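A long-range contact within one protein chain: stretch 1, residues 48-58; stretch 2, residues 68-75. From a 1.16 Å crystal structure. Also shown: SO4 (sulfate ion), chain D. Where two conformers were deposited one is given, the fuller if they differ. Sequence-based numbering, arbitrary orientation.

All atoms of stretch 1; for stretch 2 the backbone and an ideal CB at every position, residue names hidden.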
# COMPACT_ATOMS: atom_id res chain seq x y z
N ASN A 48 -2.79 13.72 -2.57
CA ASN A 48 -2.27 12.38 -2.82
C ASN A 48 -3.21 11.69 -3.82
O ASN A 48 -2.79 10.97 -4.73
CB ASN A 48 -2.26 11.60 -1.52
CG ASN A 48 -1.86 10.16 -1.70
OD1 ASN A 48 -0.78 9.86 -2.17
ND2 ASN A 48 -2.76 9.26 -1.30
N TYR A 49 -4.53 11.81 -3.63
CA TYR A 49 -5.51 11.24 -4.58
C TYR A 49 -5.33 11.82 -5.98
O TYR A 49 -5.33 11.10 -6.96
CB TYR A 49 -6.98 11.40 -4.13
CG TYR A 49 -7.95 10.71 -5.05
CD1 TYR A 49 -8.02 9.33 -5.08
CD2 TYR A 49 -8.69 11.43 -5.95
CE1 TYR A 49 -8.86 8.67 -5.96
CE2 TYR A 49 -9.56 10.78 -6.82
CZ TYR A 49 -9.63 9.39 -6.82
OH TYR A 49 -10.47 8.69 -7.67
N GLU A 50 -5.17 13.14 -6.08
CA GLU A 50 -5.00 13.78 -7.36
C GLU A 50 -3.78 13.23 -8.07
O GLU A 50 -3.83 12.95 -9.25
CB GLU A 50 -4.89 15.30 -7.17
CG GLU A 50 -6.23 15.91 -6.75
CD GLU A 50 -6.10 17.27 -6.08
OE1 GLU A 50 -4.98 17.77 -5.94
OE2 GLU A 50 -7.14 17.83 -5.66
N ARG A 51 -2.67 13.05 -7.34
CA ARG A 51 -1.45 12.48 -7.91
C ARG A 51 -1.67 11.04 -8.34
O ARG A 51 -1.28 10.65 -9.43
CB ARG A 51 -0.31 12.56 -6.90
CG ARG A 51 0.09 13.98 -6.56
CD ARG A 51 1.47 14.07 -5.92
NE ARG A 51 1.56 15.21 -5.00
CZ ARG A 51 1.25 15.16 -3.70
NH1 ARG A 51 0.83 14.03 -3.13
NH2 ARG A 51 1.36 16.26 -2.96
N ALA A 52 -2.25 10.23 -7.47
CA ALA A 52 -2.53 8.82 -7.82
C ALA A 52 -3.45 8.71 -9.03
O ALA A 52 -3.31 7.80 -9.83
CB ALA A 52 -3.15 8.11 -6.62
N ALA A 53 -4.40 9.63 -9.14
CA ALA A 53 -5.35 9.63 -10.26
C ALA A 53 -4.62 9.99 -11.55
O ALA A 53 -4.85 9.36 -12.58
CB ALA A 53 -6.45 10.62 -9.99
N GLU A 54 -3.72 10.96 -11.49
CA GLU A 54 -2.92 11.34 -12.66
C GLU A 54 -2.03 10.18 -13.07
O GLU A 54 -1.84 9.92 -14.26
CB GLU A 54 -2.09 12.59 -12.36
CG GLU A 54 -2.94 13.84 -12.17
CD GLU A 54 -2.25 14.94 -11.38
OE1 GLU A 54 -1.10 14.75 -10.91
OE2 GLU A 54 -2.89 15.99 -11.22
N ASP A 55 -1.48 9.49 -12.08
CA ASP A 55 -0.64 8.33 -12.36
C ASP A 55 -1.47 7.24 -13.03
O ASP A 55 -1.03 6.64 -14.03
CB ASP A 55 -0.03 7.78 -11.07
CG ASP A 55 0.93 8.76 -10.38
OD1 ASP A 55 1.45 9.70 -11.02
OD2 ASP A 55 1.17 8.55 -9.18
N PHE A 56 -2.68 7.01 -12.52
CA PHE A 56 -3.60 6.04 -13.10
C PHE A 56 -3.97 6.42 -14.53
O PHE A 56 -3.95 5.57 -15.43
CB PHE A 56 -4.86 5.88 -12.26
CG PHE A 56 -5.86 4.94 -12.87
CD1 PHE A 56 -5.71 3.57 -12.74
CD2 PHE A 56 -6.94 5.43 -13.58
CE1 PHE A 56 -6.64 2.69 -13.33
CE2 PHE A 56 -7.86 4.57 -14.14
CZ PHE A 56 -7.70 3.20 -14.02
N ASP A 57 -4.27 7.70 -14.76
CA ASP A 57 -4.60 8.21 -16.09
C ASP A 57 -3.47 7.88 -17.07
O ASP A 57 -3.72 7.49 -18.21
CB ASP A 57 -4.79 9.73 -16.10
CG ASP A 57 -6.00 10.22 -15.31
OD1 ASP A 57 -6.94 9.44 -15.08
OD2 ASP A 57 -6.00 11.41 -14.95
N SER A 58 -2.23 8.06 -16.61
CA SER A 58 -1.05 7.79 -17.44
C SER A 58 -0.96 6.29 -17.73
O SER A 58 -0.69 5.87 -18.87
CB SER A 58 0.22 8.33 -16.78
OG SER A 58 0.25 9.75 -16.74
N UNK A 68 -12.93 5.43 -21.85
CA UNK A 68 -12.50 6.49 -20.97
C UNK A 68 -12.90 6.25 -19.53
O UNK A 68 -14.00 5.76 -19.24
CB UNK A 68 -13.07 7.83 -21.45
N UNK A 69 -12.00 6.60 -18.61
CA UNK A 69 -12.34 6.68 -17.19
C UNK A 69 -11.94 8.04 -16.65
O UNK A 69 -10.80 8.27 -16.24
CB UNK A 69 -11.66 5.56 -16.40
N UNK A 70 -12.90 8.96 -16.67
CA UNK A 70 -12.66 10.30 -16.17
C UNK A 70 -12.87 10.28 -14.66
O UNK A 70 -14.00 10.17 -14.19
CB UNK A 70 -13.57 11.32 -16.85
N UNK A 71 -11.77 10.39 -13.92
CA UNK A 71 -11.82 10.35 -12.47
C UNK A 71 -12.26 11.67 -11.87
O UNK A 71 -12.60 11.71 -10.70
CB UNK A 71 -10.45 9.96 -11.91
N UNK A 72 -12.27 12.73 -12.67
CA UNK A 72 -12.62 14.06 -12.18
C UNK A 72 -11.84 14.36 -10.90
O UNK A 72 -12.41 14.87 -9.93
CB UNK A 72 -14.13 14.17 -11.93
N UNK A 73 -10.56 14.01 -10.90
CA UNK A 73 -9.83 13.93 -9.64
C UNK A 73 -9.61 15.26 -8.93
O UNK A 73 -9.31 15.26 -7.75
CB UNK A 73 -8.47 13.28 -9.89
N UNK A 74 -9.77 16.35 -9.66
CA UNK A 74 -9.64 17.69 -9.08
C UNK A 74 -10.97 18.32 -8.67
O UNK A 74 -10.97 19.48 -8.26
CB UNK A 74 -8.94 18.61 -10.08
N UNK A 75 -12.09 17.58 -8.79
CA UNK A 75 -13.42 18.13 -8.60
C UNK A 75 -14.08 17.34 -7.48
O UNK A 75 -14.64 16.27 -7.71
CB UNK A 75 -14.24 18.08 -9.89
S SO4 D . -13.61 18.03 -13.94
O1 SO4 D . -12.79 18.59 -12.86
O2 SO4 D . -13.06 16.72 -14.28
O3 SO4 D . -15.00 17.86 -13.52
O4 SO4 D . -13.55 18.91 -15.10

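Stretch 1 is helical throughout. Stretch 2 has no regular helix or strand.

Position 68 has nothing of the helix within 5.5 Å of its ideal CB. Phi/psi of -96/141 suits most residues, and there is room for a side chain. The deposited residue is Gly68.

Position 69 points toward the helix. Its ideal CB lies 4.5 Å from Phe56 CE2, so a modest apolar side chain would suit: valine, isoleucine, leucine or methionine. The residue is Val69, chi1 t. Its CG1 lies 4.4 Å from Phe56 CE2. One water donates to Val69 O and to Asp57 OD1, at 2.7 Å from each.

Position 70 points away, and many side chains would fit. It is Asp70. Its OD1 accepts a hydrogen bond from the backbone N of residue 72 at 2.9 Å.

Position 71 points toward the helix. Its ideal CB is 4.4 Å from Tyr49 OH and 4.5 Å from Ala53 CB. The small Ala53 and the Phe56 ring favour a mid-sized apolar side chain; leucine, isoleucine or methionine are plausible. It is Leu71, rotamer m,t. CD1 lies 3.6 Å from Ala53 CB and 3.8 Å from Phe56 CD2; CD2 lies 4.1 Å from Tyr49 OH. A water accepts from Tyr49 OH (2.6 Å) and donates to Leu71 O (2.7 Å).

Position 72 points away. Phi/psi of 49/43 is left-handed, which favours glycine, asparagine or aspartate. The sulfate nearby favours a donor. His72 adopts this left-handed conformation, and its ND1 donates to SO4 O2 at 2.8 Å and O3 at 3.1 Å. It opens a type I turn that ends at position 75.

Position 73 faces the helix most closely. The ideal CB is a tight 3.3 Å from Ala53 CB. A longer side chain can run along the helix, past Glu54 and Asp57. Those acids would suit lysine, arginine or glutamine. The residue is instead Glu73, chi1 p and chi2 m. Its OE2 lies 3.7 Å from Asp57 OD2 and 4.6 Å from Glu54 OE2, both pairings of like charges. One water donates to Glu73 OE2 and Glu54 OE2, another to Glu73 OE1 and Asp57 OD1, so both acid pairs share a donor.

At position 74 the ideal CA-to-CB bond points sideways, with CB 4.8 Å from Glu50 OE2. Small or neutral polar residues, or a donor, would fit. It is Gly74, its CA 4.2 Å from Glu50 OE2.

Position 75 points away from the helix but lies beside the sulfate, so a side chain with a donor would suit. Asn75 ND2 donates to SO4 O3 at 2.9 Å.

Stretch 2, residues 68-75: GVDLHEGN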
# COMPACT_ATOMS: atom_id res chain seq x y z
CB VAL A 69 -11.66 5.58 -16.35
CG1 VAL A 69 -12.02 5.74 -14.88
CG2 VAL A 69 -12.07 4.20 -16.86
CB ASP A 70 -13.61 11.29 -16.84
CG ASP A 70 -13.28 12.74 -16.52
OD1 ASP A 70 -12.54 13.01 -15.54
OD2 ASP A 70 -13.81 13.62 -17.24
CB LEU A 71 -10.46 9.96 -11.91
CG LEU A 71 -10.03 8.52 -12.22
CD1 LEU A 71 -8.58 8.33 -11.80
CD2 LEU A 71 -10.98 7.52 -11.56
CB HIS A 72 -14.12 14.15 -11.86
CG HIS A 72 -15.02 13.93 -13.04
ND1 HIS A 72 -15.13 14.83 -14.08
CD2 HIS A 72 -15.86 12.91 -13.33
CE1 HIS A 72 -16.00 14.37 -14.96
NE2 HIS A 72 -16.45 13.21 -14.53
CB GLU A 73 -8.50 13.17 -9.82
CG GLU A 73 -7.45 13.86 -10.63
CD GLU A 73 -7.57 13.63 -12.09
OE1 GLU A 73 -8.41 12.80 -12.50
OE2 GLU A 73 -6.81 14.29 -12.82
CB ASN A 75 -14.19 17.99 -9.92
CG ASN A 75 -15.58 18.57 -9.86
OD1 ASN A 75 -16.19 18.69 -8.79
ND2 ASN A 75 -16.11 18.92 -11.02
O HOH W 1 -12.41 10.06 -8.61
O HOH W 2 -9.64 16.71 -5.46
O HOH W 3 -5.41 16.37 -11.82
O HOH W 4 -9.22 11.17 -14.88
O HOH W 5 -8.24 7.34 -16.07
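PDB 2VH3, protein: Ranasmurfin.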